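Cellulose-binding protein (Saccharophagus degradans, PDB 2X32) binds a long polyisoprenoid diphosphate in the core of its YceI-like domain and is implicated in plant cell wall breakdown. Local coordinates at residues V84-L88 against A89-G93. Residues are numbered along the deposited sequence; the frame is centred on the assembly and turned at random.
Sequences VPVDL and AAVAG. With OTP ((2E,6E,10E,14E,18E,22E,26E)-3,7,11,15,19,23,27,31-octamethyldotriaconta-2,6,10,14,18,22,26,30-octaenyl trihydrogen diphosphate), chain C.
Asp87 OD1 accepts the backbone N-H of Ala90 at 3.1 Å, and the N-H...O angle of 153° supports a true capping bond. The donor comes from above the carboxylate plane, 78° out of it, so the acid lies with a face over the first turn of helix 88-92. That pose follows from chi1 of -178°, which sets CG anti to the backbone N and beside the carbonyl carbon; it also lays CG 3.5 Å from Ala90 CB. The carbonyl of the same residue opens the helical bonding: Asp87 O receives Val91 N nearly head-on at 3.2 Å, with a weak, bent bond from Ala90 N beside it. One residue on, Ala92 N reaches Leu88 O at 2.8 Å, tilted from the carbonyl plane.

Packing begins where Val91 CG2 turns back over the turn and meets Val86 CG1 at 3.9 Å, the two branched side chains crossing obliquely. Val86 bridges helix and lipid: CG2 lies 3.6 Å from OTP C2 at the dimethyl end of the tail, and CG1 also comes near that end. Cut back to an alanine, this position would probably open a gap between Val91 CG2 and the lipid end, each losing the Val86 methyl that now touches it. Val84 CG2 touches the lipid further in, at OTP C8, while Met100 of strand 99-109 and Tyr9 of strand 7-24 pack on Val91.

An Asp N-cap thus starts the short helix after strand 79-85, while the valine packing lies beside it at the tail end of the polyisoprenoid pocket in the curled antiparallel sheet of this YceI-like domain.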
ATOM      1  N   VAL A  84       0.526   4.163 -11.047  1.00  5.81           N
ATOM      2  CA  VAL A  84       1.991   4.217 -11.386  1.00  7.75           C
ATOM      3  C   VAL A  84       2.097   3.988 -12.884  1.00  8.41           C
ATOM      4  O   VAL A  84       1.624   2.964 -13.357  1.00  7.46           O
ATOM      5  CB  VAL A  84       2.779   3.097 -10.684  1.00  7.48           C
ATOM      6  CG1 VAL A  84       4.313   3.157 -11.040  1.00 10.36           C
ATOM      7  CG2 VAL A  84       2.608   3.039  -9.106  1.00 12.63           C
ATOM      8  N   PRO A  85       2.773   4.884 -13.615  1.00  9.83           N
ATOM      9  CA  PRO A  85       3.087   4.596 -15.024  1.00 11.36           C
ATOM     10  C   PRO A  85       4.158   3.544 -15.129  1.00 10.75           C
ATOM     11  O   PRO A  85       5.151   3.572 -14.366  1.00 12.34           O
ATOM     12  CB  PRO A  85       3.619   5.944 -15.574  1.00 11.00           C
ATOM     13  CG  PRO A  85       3.991   6.675 -14.387  1.00 15.57           C
ATOM     14  CD  PRO A  85       3.028   6.304 -13.302  1.00 12.61           C
ATOM     15  N   VAL A  86       3.944   2.561 -16.009  1.00  8.91           N
ATOM     16  CA  VAL A  86       4.867   1.435 -16.134  1.00  9.42           C
ATOM     17  C   VAL A  86       5.273   1.328 -17.601  1.00  8.68           C
ATOM     18  O   VAL A  86       4.465   1.639 -18.471  1.00  8.48           O
ATOM     19  CB  VAL A  86       4.113   0.140 -15.696  1.00 10.61           C
ATOM     20  CG1 VAL A  86       4.727  -1.200 -16.237  1.00 15.19           C
ATOM     21  CG2 VAL A  86       4.039   0.215 -14.173  1.00 14.58           C
ATOM     22  N   ASP A  87       6.517   0.932 -17.825  1.00  7.73           N
ATOM     23  CA  ASP A  87       7.057   0.608 -19.165  1.00  7.87           C
ATOM     24  C   ASP A  87       6.848  -0.869 -19.404  1.00  6.04           C
ATOM     25  O   ASP A  87       7.614  -1.701 -18.987  1.00  5.44           O
ATOM     26  CB  ASP A  87       8.537   0.953 -19.182  1.00  8.74           C
ATOM     27  CG  ASP A  87       9.191   0.701 -20.528  1.00  9.90           C
ATOM     28  OD1 ASP A  87       8.607   0.026 -21.411  1.00 10.74           O
ATOM     29  OD2 ASP A  87      10.302   1.251 -20.729  1.00 12.73           O
ATOM     30  N   LEU A  88       5.791  -1.194 -20.144  1.00  5.47           N
ATOM     31  CA  LEU A  88       5.465  -2.590 -20.376  1.00  4.05           C
ATOM     32  C   LEU A  88       6.554  -3.328 -21.159  1.00  4.12           C
ATOM     33  O   LEU A  88       6.720  -4.536 -20.979  1.00  4.15           O
ATOM     34  CB  LEU A  88       4.152  -2.727 -21.178  1.00  4.43           C
ATOM     35  CG  LEU A  88       2.874  -2.309 -20.403  1.00  3.88           C
ATOM     36  CD1 LEU A  88       1.682  -2.405 -21.324  1.00  6.87           C
ATOM     37  CD2 LEU A  88       2.666  -3.191 -19.265  1.00  7.06           C
ATOM     38  N   ALA A  89       7.245  -2.642 -22.069  1.00  4.94           N
ATOM     39  CA  ALA A  89       8.328  -3.291 -22.833  1.00  4.12           C
ATOM     40  C   ALA A  89       9.511  -3.639 -21.919  1.00  4.80           C
ATOM     41  O   ALA A  89      10.160  -4.649 -22.080  1.00  4.35           O
ATOM     42  CB  ALA A  89       8.788  -2.467 -24.000  1.00  5.24           C
ATOM     43  N   ALA A  90       9.798  -2.795 -20.918  1.00  4.58           N
ATOM     44  CA  ALA A  90      10.882  -3.107 -20.006  1.00  5.93           C
ATOM     45  C   ALA A  90      10.520  -4.301 -19.119  1.00  4.83           C
ATOM     46  O   ALA A  90      11.355  -5.137 -18.872  1.00  7.06           O
ATOM     47  CB  ALA A  90      11.141  -1.883 -19.127  1.00  6.70           C
ATOM     48  N   VAL A  91       9.251  -4.391 -18.717  1.00  5.00           N
ATOM     49  CA  VAL A  91       8.754  -5.565 -17.977  1.00  4.89           C
ATOM     50  C   VAL A  91       8.826  -6.811 -18.890  1.00  5.16           C
ATOM     51  O   VAL A  91       9.311  -7.867 -18.492  1.00  5.56           O
ATOM     52  CB  VAL A  91       7.325  -5.342 -17.475  1.00  4.42           C
ATOM     53  CG1 VAL A  91       6.799  -6.600 -16.834  1.00  7.04           C
ATOM     54  CG2 VAL A  91       7.275  -4.135 -16.523  1.00  7.45           C
ATOM     55  N   ALA A  92       8.357  -6.694 -20.133  1.00  4.47           N
ATOM     56  CA  ALA A  92       8.422  -7.806 -21.086  1.00  4.14           C
ATOM     57  C   ALA A  92       9.845  -8.304 -21.323  1.00  5.60           C
ATOM     58  O   ALA A  92      10.055  -9.495 -21.543  1.00  7.39           O
ATOM     59  CB  ALA A  92       7.825  -7.370 -22.420  1.00  4.02           C
ATOM     60  N   GLY A  93      10.791  -7.386 -21.304  1.00  5.51           N
ATOM     61  CA  GLY A  93      12.170  -7.705 -21.541  1.00  6.25           C
ATOM     62  C   GLY A  93      12.927  -8.399 -20.435  1.00  6.10           C
ATOM     63  O   GLY A  93      14.027  -8.899 -20.678  1.00  7.80           O
TER
HETATM   64  O7  OTP C1174      -2.066   0.550  23.907  0.50 32.14           O
HETATM   65  P2  OTP C1174      -3.528   0.204  23.799  0.50 29.91           P
HETATM   66  O5  OTP C1174      -4.366   0.832  24.898  0.50 31.96           O
HETATM   67  O6  OTP C1174      -3.808  -1.255  23.558  0.50 29.44           O
HETATM   68  O4  OTP C1174      -4.016   1.017  22.449  1.00 32.65           O
HETATM   69  P1  OTP C1174      -4.464   0.376  21.035  1.00 31.70           P
HETATM   70  O2  OTP C1174      -3.167   0.017  20.335  1.00 33.32           O
HETATM   71  O3  OTP C1174      -5.647  -0.567  21.108  1.00 37.61           O
HETATM   72  O1  OTP C1174      -4.969   1.594  20.097  1.00 30.72           O
HETATM   73  C40 OTP C1174      -3.973   2.527  19.633  1.00 23.59           C
HETATM   74  C39 OTP C1174      -3.907   2.526  18.100  1.00 20.06           C
HETATM   75  C37 OTP C1174      -2.776   2.468  17.423  1.00 16.74           C
HETATM   76  C38 OTP C1174      -1.359   2.345  17.999  1.00 17.55           C
HETATM   77  C36 OTP C1174      -2.816   2.528  15.898  1.00 17.38           C
HETATM   78  C35 OTP C1174      -2.332   3.826  15.307  1.00 18.06           C
HETATM   79  C34 OTP C1174      -2.313   3.757  13.768  1.00 17.41           C
HETATM   80  C32 OTP C1174      -1.420   4.357  12.972  1.00 13.20           C
HETATM   81  C33 OTP C1174      -0.244   5.100  13.509  1.00 14.32           C
HETATM   82  C31 OTP C1174      -1.539   4.101  11.463  1.00 13.34           C
HETATM   83  C30 OTP C1174      -1.661   5.295  10.550  1.00 13.68           C
HETATM   84  C29 OTP C1174      -1.660   4.891   9.079  1.00 11.86           C
HETATM   85  C27 OTP C1174      -1.092   5.596   8.106  1.00 10.61           C
HETATM   86  C28 OTP C1174      -0.455   6.972   8.283  1.00 13.01           C
HETATM   87  C26 OTP C1174      -0.994   5.049   6.699  1.00 10.32           C
HETATM   88  C25 OTP C1174      -1.500   3.640   6.477  1.00  8.88           C
HETATM   89  C24 OTP C1174      -1.004   2.982   5.178  1.00  9.27           C
HETATM   90  C22 OTP C1174      -1.693   2.858   4.046  1.00  8.65           C
HETATM   91  C23 OTP C1174      -3.147   3.213   3.857  1.00 10.54           C
HETATM   92  C21 OTP C1174      -0.995   2.250   2.864  1.00  8.95           C
HETATM   93  C20 OTP C1174      -0.711   3.268   1.727  1.00 12.14           C
HETATM   94  C19 OTP C1174      -0.052   2.648   0.495  1.00  9.21           C
HETATM   95  C17 OTP C1174       1.229   2.759   0.145  1.00  8.99           C
HETATM   96  C18 OTP C1174       2.240   3.652   0.775  1.00 11.92           C
HETATM   97  C16 OTP C1174       1.739   1.913  -1.011  1.00  8.54           C
HETATM   98  C15 OTP C1174       2.281   2.738  -2.143  1.00  7.86           C
HETATM   99  C14 OTP C1174       2.445   1.918  -3.399  1.00  8.57           C
HETATM  100  C12 OTP C1174       3.437   2.080  -4.308  1.00  8.65           C
HETATM  101  C13 OTP C1174       4.559   3.098  -4.111  1.00 13.39           C
HETATM  102  C11 OTP C1174       3.517   1.266  -5.559  1.00  7.24           C
HETATM  103  C10 OTP C1174       2.584   0.132  -5.707  1.00  8.19           C
HETATM  104  C9  OTP C1174       2.865  -0.829  -6.864  1.00  8.40           C
HETATM  105  C7  OTP C1174       2.192  -0.909  -8.024  1.00  7.54           C
HETATM  106  C8  OTP C1174       0.930  -0.148  -8.377  1.00  7.25           C
HETATM  107  C6  OTP C1174       2.700  -1.878  -9.066  1.00  6.38           C
HETATM  108  C5  OTP C1174       3.566  -1.242 -10.136  1.00  8.10           C
HETATM  109  C4  OTP C1174       3.972  -2.210 -11.208  1.00  9.13           C
HETATM  110  C2  OTP C1174       5.169  -2.187 -11.802  1.00  8.20           C
HETATM  111  C3  OTP C1174       6.301  -1.246 -11.573  1.00 11.22           C
HETATM  112  C1  OTP C1174       5.430  -3.199 -12.881  1.00  8.78           C